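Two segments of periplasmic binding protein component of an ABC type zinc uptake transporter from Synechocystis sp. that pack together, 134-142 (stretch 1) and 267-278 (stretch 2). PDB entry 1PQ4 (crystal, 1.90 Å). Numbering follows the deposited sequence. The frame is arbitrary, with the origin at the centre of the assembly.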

# COMPACT_ATOMS: atom_id res chain seq x y z
N ILE A 134 -3.93 -3.55 1.48
CA ILE A 134 -5.02 -3.42 0.52
C ILE A 134 -4.93 -2.17 -0.37
O ILE A 134 -5.68 -2.05 -1.35
CB ILE A 134 -6.39 -3.41 1.26
CG1 ILE A 134 -6.42 -2.22 2.27
CG2 ILE A 134 -6.58 -4.78 1.98
CD1 ILE A 134 -6.11 -0.81 1.83
N TRP A 135 -3.99 -1.27 -0.07
CA TRP A 135 -3.94 -0.04 -0.86
C TRP A 135 -3.22 -0.19 -2.19
O TRP A 135 -3.11 0.78 -2.95
CB TRP A 135 -3.30 1.11 -0.04
CG TRP A 135 -1.81 0.88 0.23
CD1 TRP A 135 -0.74 1.24 -0.56
CD2 TRP A 135 -1.26 0.26 1.40
NE1 TRP A 135 0.45 0.89 0.06
CE2 TRP A 135 0.16 0.29 1.26
CE3 TRP A 135 -1.83 -0.30 2.55
CZ2 TRP A 135 1.02 -0.23 2.25
CZ3 TRP A 135 -0.99 -0.82 3.53
CH2 TRP A 135 0.42 -0.77 3.38
N LEU A 136 -2.72 -1.40 -2.44
CA LEU A 136 -1.99 -1.62 -3.69
C LEU A 136 -2.81 -2.41 -4.70
O LEU A 136 -2.28 -2.89 -5.70
CB LEU A 136 -0.64 -2.31 -3.40
CG LEU A 136 0.27 -1.34 -2.60
CD1 LEU A 136 1.41 -2.14 -1.97
CD2 LEU A 136 0.80 -0.21 -3.47
N SER A 137 -4.10 -2.58 -4.42
CA SER A 137 -5.02 -3.26 -5.34
C SER A 137 -6.01 -2.23 -5.88
O SER A 137 -6.85 -1.72 -5.11
CB SER A 137 -5.82 -4.34 -4.59
OG SER A 137 -6.88 -4.81 -5.41
N PRO A 138 -5.95 -1.89 -7.19
CA PRO A 138 -6.93 -0.89 -7.70
C PRO A 138 -8.39 -1.34 -7.41
O PRO A 138 -9.26 -0.51 -7.13
CB PRO A 138 -6.71 -0.88 -9.23
CG PRO A 138 -5.20 -1.20 -9.35
CD PRO A 138 -5.01 -2.31 -8.25
N THR A 139 -8.62 -2.63 -7.47
CA THR A 139 -9.97 -3.19 -7.24
C THR A 139 -10.42 -2.88 -5.81
O THR A 139 -11.52 -2.38 -5.60
CB THR A 139 -9.92 -4.71 -7.54
OG1 THR A 139 -9.77 -4.84 -8.96
CG2 THR A 139 -11.21 -5.45 -7.14
N LEU A 140 -9.56 -3.14 -4.85
CA LEU A 140 -9.91 -2.88 -3.46
C LEU A 140 -9.89 -1.38 -3.17
O LEU A 140 -10.60 -0.90 -2.29
CB LEU A 140 -8.94 -3.64 -2.54
CG LEU A 140 -9.11 -5.15 -2.48
CD1 LEU A 140 -8.92 -5.74 -3.84
CD2 LEU A 140 -8.02 -5.73 -1.52
N VAL A 141 -9.12 -0.61 -3.93
CA VAL A 141 -9.15 0.82 -3.66
C VAL A 141 -10.49 1.42 -4.05
O VAL A 141 -10.87 2.45 -3.52
CB VAL A 141 -7.93 1.56 -4.35
CG1 VAL A 141 -8.07 3.09 -4.31
CG2 VAL A 141 -6.65 1.18 -3.53
N LYS A 142 -11.15 0.84 -5.06
CA LYS A 142 -12.51 1.31 -5.36
C LYS A 142 -13.38 1.25 -4.11
O LYS A 142 -14.14 2.16 -3.86
CB LYS A 142 -13.23 0.43 -6.39
CG LYS A 142 -12.57 0.47 -7.78
CD LYS A 142 -13.40 -0.39 -8.76
CE LYS A 142 -12.74 -0.51 -10.13
NZ LYS A 142 -13.73 -1.15 -11.09
N ASP A 267 8.33 0.66 -4.54
CA ASP A 267 8.00 1.51 -3.40
C ASP A 267 6.51 1.31 -3.05
O ASP A 267 5.64 1.87 -3.72
CB ASP A 267 8.21 2.97 -3.74
CG ASP A 267 8.05 3.86 -2.54
OD1 ASP A 267 7.59 3.35 -1.47
OD2 ASP A 267 8.37 5.06 -2.67
N PRO A 268 6.22 0.51 -2.05
CA PRO A 268 4.79 0.33 -1.71
C PRO A 268 4.14 1.59 -1.11
O PRO A 268 2.91 1.68 -1.04
CB PRO A 268 4.81 -0.85 -0.73
CG PRO A 268 6.11 -0.62 0.01
CD PRO A 268 7.09 -0.29 -1.17
N LEU A 269 4.95 2.58 -0.70
CA LEU A 269 4.42 3.79 -0.06
C LEU A 269 4.49 5.06 -0.90
O LEU A 269 4.34 6.17 -0.38
CB LEU A 269 5.11 4.10 1.30
CG LEU A 269 5.08 2.98 2.34
CD1 LEU A 269 5.66 3.51 3.69
CD2 LEU A 269 3.62 2.52 2.54
N ALA A 270 4.70 4.90 -2.19
CA ALA A 270 4.77 6.07 -3.08
C ALA A 270 3.47 6.89 -3.02
O ALA A 270 2.38 6.32 -3.08
CB ALA A 270 5.01 5.61 -4.54
N ALA A 271 3.59 8.22 -2.96
CA ALA A 271 2.42 9.08 -2.91
C ALA A 271 1.82 9.25 -4.32
O ALA A 271 0.64 9.51 -4.45
CB ALA A 271 2.78 10.46 -2.33
N ASP A 272 2.65 9.10 -5.36
CA ASP A 272 2.21 9.29 -6.77
C ASP A 272 1.74 7.91 -7.11
O ASP A 272 2.30 7.21 -7.96
CB ASP A 272 3.46 9.73 -7.59
CG ASP A 272 3.13 10.18 -9.01
OD1 ASP A 272 2.03 10.69 -9.26
OD2 ASP A 272 4.01 10.04 -9.89
N TRP A 273 0.66 7.51 -6.42
CA TRP A 273 0.15 6.14 -6.46
C TRP A 273 -0.13 5.48 -7.78
O TRP A 273 0.24 4.34 -7.99
CB TRP A 273 -1.11 6.03 -5.53
CG TRP A 273 -1.68 4.68 -5.38
CD1 TRP A 273 -1.32 3.70 -4.49
CD2 TRP A 273 -2.78 4.16 -6.14
NE1 TRP A 273 -2.15 2.56 -4.68
CE2 TRP A 273 -3.04 2.85 -5.68
CE3 TRP A 273 -3.57 4.69 -7.18
CZ2 TRP A 273 -4.06 2.07 -6.21
CZ3 TRP A 273 -4.59 3.88 -7.70
CH2 TRP A 273 -4.82 2.60 -7.22
N SER A 274 -0.82 6.19 -8.66
CA SER A 274 -1.18 5.60 -9.95
C SER A 274 0.04 5.38 -10.86
O SER A 274 0.25 4.30 -11.42
CB SER A 274 -2.24 6.49 -10.63
OG SER A 274 -2.68 5.83 -11.79
N SER A 275 0.86 6.41 -11.01
CA SER A 275 2.04 6.23 -11.86
C SER A 275 3.00 5.25 -11.22
O SER A 275 3.67 4.50 -11.92
CB SER A 275 2.70 7.59 -12.16
OG SER A 275 3.31 8.11 -11.01
N ASN A 276 3.08 5.20 -9.88
CA ASN A 276 3.97 4.19 -9.24
C ASN A 276 3.50 2.78 -9.55
O ASN A 276 4.32 1.90 -9.88
CB ASN A 276 3.96 4.38 -7.72
CG ASN A 276 4.91 3.41 -7.00
OD1 ASN A 276 4.49 2.57 -6.18
ND2 ASN A 276 6.18 3.50 -7.32
N LEU A 277 2.19 2.53 -9.48
CA LEU A 277 1.71 1.18 -9.76
C LEU A 277 2.02 0.76 -11.21
O LEU A 277 2.30 -0.40 -11.46
CB LEU A 277 0.21 1.07 -9.54
CG LEU A 277 -0.19 0.68 -8.14
CD1 LEU A 277 -1.76 0.37 -8.19
CD2 LEU A 277 0.61 -0.56 -7.70
N LYS A 278 1.93 1.70 -12.14
CA LYS A 278 2.25 1.35 -13.52
C LYS A 278 3.74 1.07 -13.64
O LYS A 278 4.14 0.14 -14.34
CB LYS A 278 1.88 2.48 -14.49
CG LYS A 278 0.41 2.74 -14.55
CD LYS A 278 0.09 3.82 -15.58
CE LYS A 278 -1.00 4.75 -15.09
NZ LYS A 278 -1.56 5.47 -16.26

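How do the two backbones lie against each other? Stretch 1 runs from a short 3-10 segment through a turn into a helix that starts at Pro 138; stretch 2 runs from a type I beta turn, Asp 267 to Ala 270, into a helix that starts at Trp 273. The two helices are nearly antiparallel, at 157°, but their axes come no closer than 13.3 Å. Much of the contact is made by the segments before the helices, and the CA atoms draw nearest where Leu 136 CA lies 7.3 Å from Pro 268 CA.

What holds the two tryptophans in place? Each spends its indole N-H on a backbone carbonyl of the other stretch. Trp 135 NE1 donates to Pro 268 O at 2.8 Å, nearly straight at 168°, while Trp 273 NE1 donates to Trp 135 O at 2.7 Å, more bent at 138°. Both carbonyls sit at the ring edge, near its plane, as suits an N-H that lies in the ring plane. Trp 135 thus gives from its side chain and receives at its backbone.

Which bump fills the hollow beside the tryptophans? Leu 136 does: its CB points sideways, but the side chain's end reaches across, with CD1 3.8 Å from Pro 268 CB and CD2 4.2 Å from both Trp 273 NE1 and Leu 277 CD2. The branched end thus lodges among a proline, an indole and a second leucine. The fit has a price, for the buried Leu 136 O finds no polar partner.

How is the Trp 273 ring received? Its six-membered end abuts Pro 138 and Val 141, one helical turn apart: CH2 lies 4.1 Å from Pro 138 CA, and CZ2 3.8 Å from Val 141 CG2. Leu 277, one turn on from Trp 273, adds its own bump, with CD1 4.0 Å from Pro 138 CG.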